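Local coordinates for protein aquaporin aqpM (Methanothermobacter marburgensis str. Marburg, PDB 2F2B) that forms a membrane channel that lets water move in either direction under osmotic drive and transiently passes some glycerol, at residues T15-L18 with V19-A23; I58-A61 with F62-I66. All coordinates share one frame; numbering follows the deposited sequence.

How the contacts relate
Two local contacts, each within one helix, form this pair, on two helices that follow each other in the chain of the aquaporin fold. Contact 1 lies on helix 4-33 and closes before contact 2 opens on helix 52-73; each joins mainly residues four apart. Their centres are about 9 Å apart, and the helices meet directly. The ring of F62 is the bridge: its CE2 lies 3.2 Å from C of G22, and its CE1 lies 3.8 Å from CD2 of L18. CB of A61 adds a touch on O of F21. Both contacts also pack on the second subunit, so these helices line the homotetramer interface as well as each other.

Contact 1. Residues T15-L18 with V19-A23; sequences TFIL and VFFGA
Within the membrane-spanning helix 4-33 of the aquaporin fold, F16 and F20 stand one turn apart and point the same way. Their ring planes differ by only 9°, yet the centroids are 5.9 Å apart, so the rings are slid past each other and barely overlap. CE1 of F16 does the touching, against CB and CD2 of F20, each at 4.1 Å. In both residues CG lies opposite the backbone N, and this shared choice sets the rings alongside each other. I17 and F21 repeat the four-residue spacing on the neighbouring strip of the helix, here with side chains that run across each other: CG2 of I17 packs 3.8 Å from CD2 of F21. The edge of the F21 ring also faces the carbonyl oxygen O of I17, while CD1 of F20 sits over the centre of one of its faces, so F21 is held from two directions.

These aromatic and aliphatic strips fit a helix that borders both its own monomer and the tetramer interface. F20 makes an edge-to-face pair with F118 on helix 100-122; in the second subunit, V152 packs on F16 and F20, and L156 on I17 and F21. On another side L18 touches R202 and N199, the asparagine of the second NPA motif, close to a bound glycerol that is probably from the crystallisation liquor.

Backbone bonds tie the turns together. N of F20 gives O of F16 a 2.8 Å bond, whereas N of G22 reaches O of L18 at 2.9 Å with a more bent N-H···O angle of 141°, its donor lying above the carbonyl plane. A wider pi-type turn spans 19-23. CG2 of V19, placed beside its own backbone N, packs 4.0 Å from CD2 of L18.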
ATOM      1  N   THR A  15      19.315  -7.722   8.862  1.00  9.79           N
ATOM      2  CA  THR A  15      18.725  -9.032   8.633  1.00 10.15           C
ATOM      3  C   THR A  15      17.855  -9.434   9.824  1.00  9.92           C
ATOM      4  O   THR A  15      16.856 -10.131   9.663  1.00  9.52           O
ATOM      5  CB  THR A  15      19.812 -10.090   8.370  1.00 10.97           C
ATOM      6  OG1 THR A  15      20.758  -9.565   7.426  1.00 12.22           O
ATOM      7  CG2 THR A  15      19.189 -11.344   7.780  1.00 12.01           C
ATOM      8  N   PHE A  16      18.237  -8.986  11.015  1.00 10.62           N
ATOM      9  CA  PHE A  16      17.463  -9.251  12.223  1.00 10.95           C
ATOM     10  C   PHE A  16      16.081  -8.613  12.013  1.00 10.19           C
ATOM     11  O   PHE A  16      15.049  -9.233  12.267  1.00 11.14           O
ATOM     12  CB  PHE A  16      18.173  -8.613  13.433  1.00 11.65           C
ATOM     13  CG  PHE A  16      17.373  -8.644  14.716  1.00 13.19           C
ATOM     14  CD1 PHE A  16      16.257  -7.828  14.884  1.00 14.99           C
ATOM     15  CD2 PHE A  16      17.751  -9.476  15.763  1.00 14.09           C
ATOM     16  CE1 PHE A  16      15.527  -7.842  16.076  1.00 14.22           C
ATOM     17  CE2 PHE A  16      17.028  -9.497  16.959  1.00 14.74           C
ATOM     18  CZ  PHE A  16      15.916  -8.678  17.113  1.00 14.03           C
ATOM     19  N   ILE A  17      16.080  -7.370  11.541  1.00 10.57           N
ATOM     20  CA  ILE A  17      14.840  -6.631  11.295  1.00 10.27           C
ATOM     21  C   ILE A  17      13.984  -7.321  10.239  1.00 10.25           C
ATOM     22  O   ILE A  17      12.772  -7.498  10.416  1.00  9.57           O
ATOM     23  CB  ILE A  17      15.154  -5.183  10.842  1.00 10.32           C
ATOM     24  CG1 ILE A  17      15.699  -4.387  12.035  1.00 10.79           C
ATOM     25  CG2 ILE A  17      13.896  -4.520  10.263  1.00 10.84           C
ATOM     26  CD1 ILE A  17      16.336  -3.057  11.662  1.00 14.74           C
ATOM     27  N   LEU A  18      14.621  -7.714   9.143  1.00 10.19           N
ATOM     28  CA  LEU A  18      13.923  -8.387   8.054  1.00 11.17           C
ATOM     29  C   LEU A  18      13.162  -9.622   8.547  1.00 11.95           C
ATOM     30  O   LEU A  18      11.981  -9.797   8.244  1.00 10.38           O
ATOM     31  CB  LEU A  18      14.938  -8.776   6.969  1.00 13.16           C
ATOM     32  CG  LEU A  18      14.430  -9.386   5.659  1.00 17.67           C
ATOM     33  CD1 LEU A  18      15.462  -9.153   4.555  1.00 21.05           C
ATOM     34  CD2 LEU A  18      14.164 -10.867   5.847  1.00 17.82           C
ATOM     35  N   VAL A  19      13.836 -10.468   9.323  1.00 10.47           N
ATOM     36  CA  VAL A  19      13.222 -11.691   9.833  1.00 10.74           C
ATOM     37  C   VAL A  19      12.231 -11.467  10.977  1.00 10.86           C
ATOM     38  O   VAL A  19      11.151 -12.063  10.995  1.00 11.22           O
ATOM     39  CB  VAL A  19      14.317 -12.693  10.275  1.00 11.24           C
ATOM     40  CG1 VAL A  19      13.684 -13.949  10.861  1.00 12.02           C
ATOM     41  CG2 VAL A  19      15.185 -13.056   9.072  1.00 11.46           C
ATOM     42  N   PHE A  20      12.591 -10.615  11.930  1.00 10.09           N
ATOM     43  CA  PHE A  20      11.702 -10.339  13.053  1.00 10.31           C
ATOM     44  C   PHE A  20      10.343  -9.827  12.569  1.00 10.85           C
ATOM     45  O   PHE A  20       9.301 -10.368  12.929  1.00 10.41           O
ATOM     46  CB  PHE A  20      12.350  -9.313  13.998  1.00  9.53           C
ATOM     47  CG  PHE A  20      11.505  -8.966  15.202  1.00 10.93           C
ATOM     48  CD1 PHE A  20      10.434  -8.079  15.091  1.00 10.75           C
ATOM     49  CD2 PHE A  20      11.776  -9.533  16.445  1.00 11.94           C
ATOM     50  CE1 PHE A  20       9.645  -7.760  16.196  1.00 12.71           C
ATOM     51  CE2 PHE A  20      10.995  -9.222  17.561  1.00 10.52           C
ATOM     52  CZ  PHE A  20       9.925  -8.333  17.437  1.00 11.81           C
ATOM     53  N   PHE A  21      10.358  -8.797  11.731  1.00 10.17           N
ATOM     54  CA  PHE A  21       9.112  -8.216  11.242  1.00 10.55           C
ATOM     55  C   PHE A  21       8.432  -8.970  10.104  1.00 10.91           C
ATOM     56  O   PHE A  21       7.218  -9.186  10.143  1.00 11.37           O
ATOM     57  CB  PHE A  21       9.361  -6.757  10.852  1.00 11.53           C
ATOM     58  CG  PHE A  21       9.636  -5.871  12.032  1.00 12.21           C
ATOM     59  CD1 PHE A  21       8.587  -5.412  12.830  1.00 12.80           C
ATOM     60  CD2 PHE A  21      10.943  -5.561  12.399  1.00 11.16           C
ATOM     61  CE1 PHE A  21       8.841  -4.664  13.980  1.00 12.39           C
ATOM     62  CE2 PHE A  21      11.204  -4.815  13.548  1.00 12.83           C
ATOM     63  CZ  PHE A  21      10.147  -4.366  14.340  1.00 10.94           C
ATOM     64  N   GLY A  22       9.205  -9.378   9.101  1.00 10.63           N
ATOM     65  CA  GLY A  22       8.630 -10.097   7.976  1.00 10.11           C
ATOM     66  C   GLY A  22       8.127 -11.489   8.317  1.00 10.54           C
ATOM     67  O   GLY A  22       6.934 -11.780   8.194  1.00 10.17           O
ATOM     68  N   ALA A  23       9.035 -12.362   8.739  1.00 11.02           N
ATOM     69  CA  ALA A  23       8.653 -13.727   9.087  1.00 11.64           C
ATOM     70  C   ALA A  23       7.687 -13.699  10.265  1.00 12.43           C
ATOM     71  O   ALA A  23       6.825 -14.573  10.399  1.00 12.54           O
ATOM     72  CB  ALA A  23       9.893 -14.549   9.432  1.00 12.79           C
TER

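Contact 2. Residues I58-A61 with F62-I66; sequences IGLA and FGFAI
L60 lays its aliphatic side chain against F64, one turn further along the membrane-spanning helix 52-73. The two side chains run side by side in the same direction. CB of L60 makes a CH-pi contact over one face of the F64 ring, 4.2 Å from its centroid and displaced toward the rim, while CD2 reaches the far end of the same ring at 3.8 Å from CZ. Both residues turn CG away from the carbonyl carbon, which keeps leucine and ring in step. The chi2 of F64, -30°, then swings the ring so that a face, not an edge, receives the leucine.

I58 and F62 have the same spacing but a different outcome. CG2 of I58 approaches F62 in the plane of its ring and meets the edge at CD2 and CE2, both 4.0 Å away; the carbonyl oxygen of I58 lies near that edge too. The ring takes up this position with a chi1 of -93°, well off a staggered value.

Helix 52-73 belongs to the six-helix membrane bundle of the aquaporin fold. The two strips share helix 175-194, where F62 packs on I187 and F64 on L181, but L60 also meets F64 of the third subunit.

Between the strips, G59 and G63 carry no side chains, and N of G63 bonds to O of G59 at 2.8 Å. The F64 N to L60 O bond is nearly straight at 171°, whereas A65 N to A61 O is weak at 3.4 Å, and the methyl CB of A65 sits 3.3 Å from that same A61 oxygen.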
ATOM      1  N   ILE A  58       1.501  -9.695   4.573  1.00  7.62           N
ATOM      2  CA  ILE A  58       2.784 -10.281   4.961  1.00  6.64           C
ATOM      3  C   ILE A  58       3.860  -9.683   4.059  1.00  7.72           C
ATOM      4  O   ILE A  58       4.934  -9.294   4.526  1.00  8.31           O
ATOM      5  CB  ILE A  58       2.767 -11.828   4.812  1.00  7.89           C
ATOM      6  CG1 ILE A  58       1.834 -12.426   5.873  1.00  8.47           C
ATOM      7  CG2 ILE A  58       4.188 -12.389   4.947  1.00  8.24           C
ATOM      8  CD1 ILE A  58       1.463 -13.886   5.632  1.00 10.87           C
ATOM      9  N   GLY A  59       3.564  -9.594   2.766  1.00  7.80           N
ATOM     10  CA  GLY A  59       4.522  -9.021   1.835  1.00  8.57           C
ATOM     11  C   GLY A  59       4.939  -7.613   2.236  1.00  8.85           C
ATOM     12  O   GLY A  59       6.116  -7.250   2.138  1.00  8.72           O
ATOM     13  N   LEU A  60       3.983  -6.815   2.698  1.00  7.40           N
ATOM     14  CA  LEU A  60       4.283  -5.445   3.104  1.00  8.30           C
ATOM     15  C   LEU A  60       4.998  -5.377   4.450  1.00  9.71           C
ATOM     16  O   LEU A  60       5.775  -4.453   4.692  1.00  9.10           O
ATOM     17  CB  LEU A  60       2.997  -4.608   3.122  1.00  8.34           C
ATOM     18  CG  LEU A  60       2.408  -4.384   1.720  1.00 11.16           C
ATOM     19  CD1 LEU A  60       1.002  -3.809   1.822  1.00 12.65           C
ATOM     20  CD2 LEU A  60       3.322  -3.445   0.924  1.00 12.55           C
ATOM     21  N   ALA A  61       4.739  -6.335   5.338  1.00  7.88           N
ATOM     22  CA  ALA A  61       5.438  -6.335   6.619  1.00  8.22           C
ATOM     23  C   ALA A  61       6.923  -6.503   6.278  1.00  9.48           C
ATOM     24  O   ALA A  61       7.793  -5.877   6.888  1.00  9.61           O
ATOM     25  CB  ALA A  61       4.947  -7.486   7.503  1.00 10.30           C
ATOM     26  N   PHE A  62       7.202  -7.342   5.283  1.00  8.52           N
ATOM     27  CA  PHE A  62       8.572  -7.565   4.825  1.00  8.22           C
ATOM     28  C   PHE A  62       9.064  -6.312   4.108  1.00  7.88           C
ATOM     29  O   PHE A  62      10.124  -5.776   4.426  1.00  9.13           O
ATOM     30  CB  PHE A  62       8.626  -8.726   3.826  1.00  9.36           C
ATOM     31  CG  PHE A  62       8.919 -10.057   4.443  1.00 10.70           C
ATOM     32  CD1 PHE A  62      10.227 -10.424   4.749  1.00 11.34           C
ATOM     33  CD2 PHE A  62       7.892 -10.962   4.693  1.00  9.18           C
ATOM     34  CE1 PHE A  62      10.505 -11.681   5.295  1.00 11.77           C
ATOM     35  CE2 PHE A  62       8.162 -12.216   5.236  1.00 11.54           C
ATOM     36  CZ  PHE A  62       9.471 -12.573   5.535  1.00 10.83           C
ATOM     37  N   GLY A  63       8.275  -5.862   3.139  1.00  8.66           N
ATOM     38  CA  GLY A  63       8.633  -4.707   2.330  1.00  9.05           C
ATOM     39  C   GLY A  63       8.908  -3.407   3.059  1.00  9.51           C
ATOM     40  O   GLY A  63       9.881  -2.716   2.745  1.00  9.26           O
ATOM     41  N   PHE A  64       8.052  -3.055   4.014  1.00  8.03           N
ATOM     42  CA  PHE A  64       8.241  -1.818   4.763  1.00  9.11           C
ATOM     43  C   PHE A  64       9.452  -1.935   5.689  1.00  8.24           C
ATOM     44  O   PHE A  64      10.176  -0.959   5.900  1.00  9.49           O
ATOM     45  CB  PHE A  64       6.984  -1.468   5.576  1.00  7.72           C
ATOM     46  CG  PHE A  64       5.765  -1.161   4.733  1.00  8.75           C
ATOM     47  CD1 PHE A  64       5.888  -0.597   3.462  1.00  8.19           C
ATOM     48  CD2 PHE A  64       4.488  -1.383   5.243  1.00  8.55           C
ATOM     49  CE1 PHE A  64       4.750  -0.257   2.715  1.00  8.22           C
ATOM     50  CE2 PHE A  64       3.349  -1.050   4.510  1.00  9.03           C
ATOM     51  CZ  PHE A  64       3.479  -0.485   3.240  1.00  9.77           C
ATOM     52  N   ALA A  65       9.684  -3.127   6.235  1.00  8.69           N
ATOM     53  CA  ALA A  65      10.830  -3.325   7.117  1.00  9.03           C
ATOM     54  C   ALA A  65      12.118  -3.256   6.292  1.00  9.88           C
ATOM     55  O   ALA A  65      13.136  -2.729   6.753  1.00  9.18           O
ATOM     56  CB  ALA A  65      10.724  -4.671   7.835  1.00 10.67           C
ATOM     57  N   ILE A  66      12.069  -3.783   5.071  1.00  8.85           N
ATOM     58  CA  ILE A  66      13.233  -3.757   4.181  1.00 10.23           C
ATOM     59  C   ILE A  66      13.539  -2.316   3.765  1.00 10.35           C
ATOM     60  O   ILE A  66      14.698  -1.887   3.779  1.00 10.87           O
ATOM     61  CB  ILE A  66      12.988  -4.638   2.922  1.00  9.70           C
ATOM     62  CG1 ILE A  66      13.052  -6.118   3.318  1.00 10.25           C
ATOM     63  CG2 ILE A  66      14.029  -4.328   1.836  1.00 12.27           C
ATOM     64  CD1 ILE A  66      12.495  -7.074   2.280  1.00 11.10           C
TER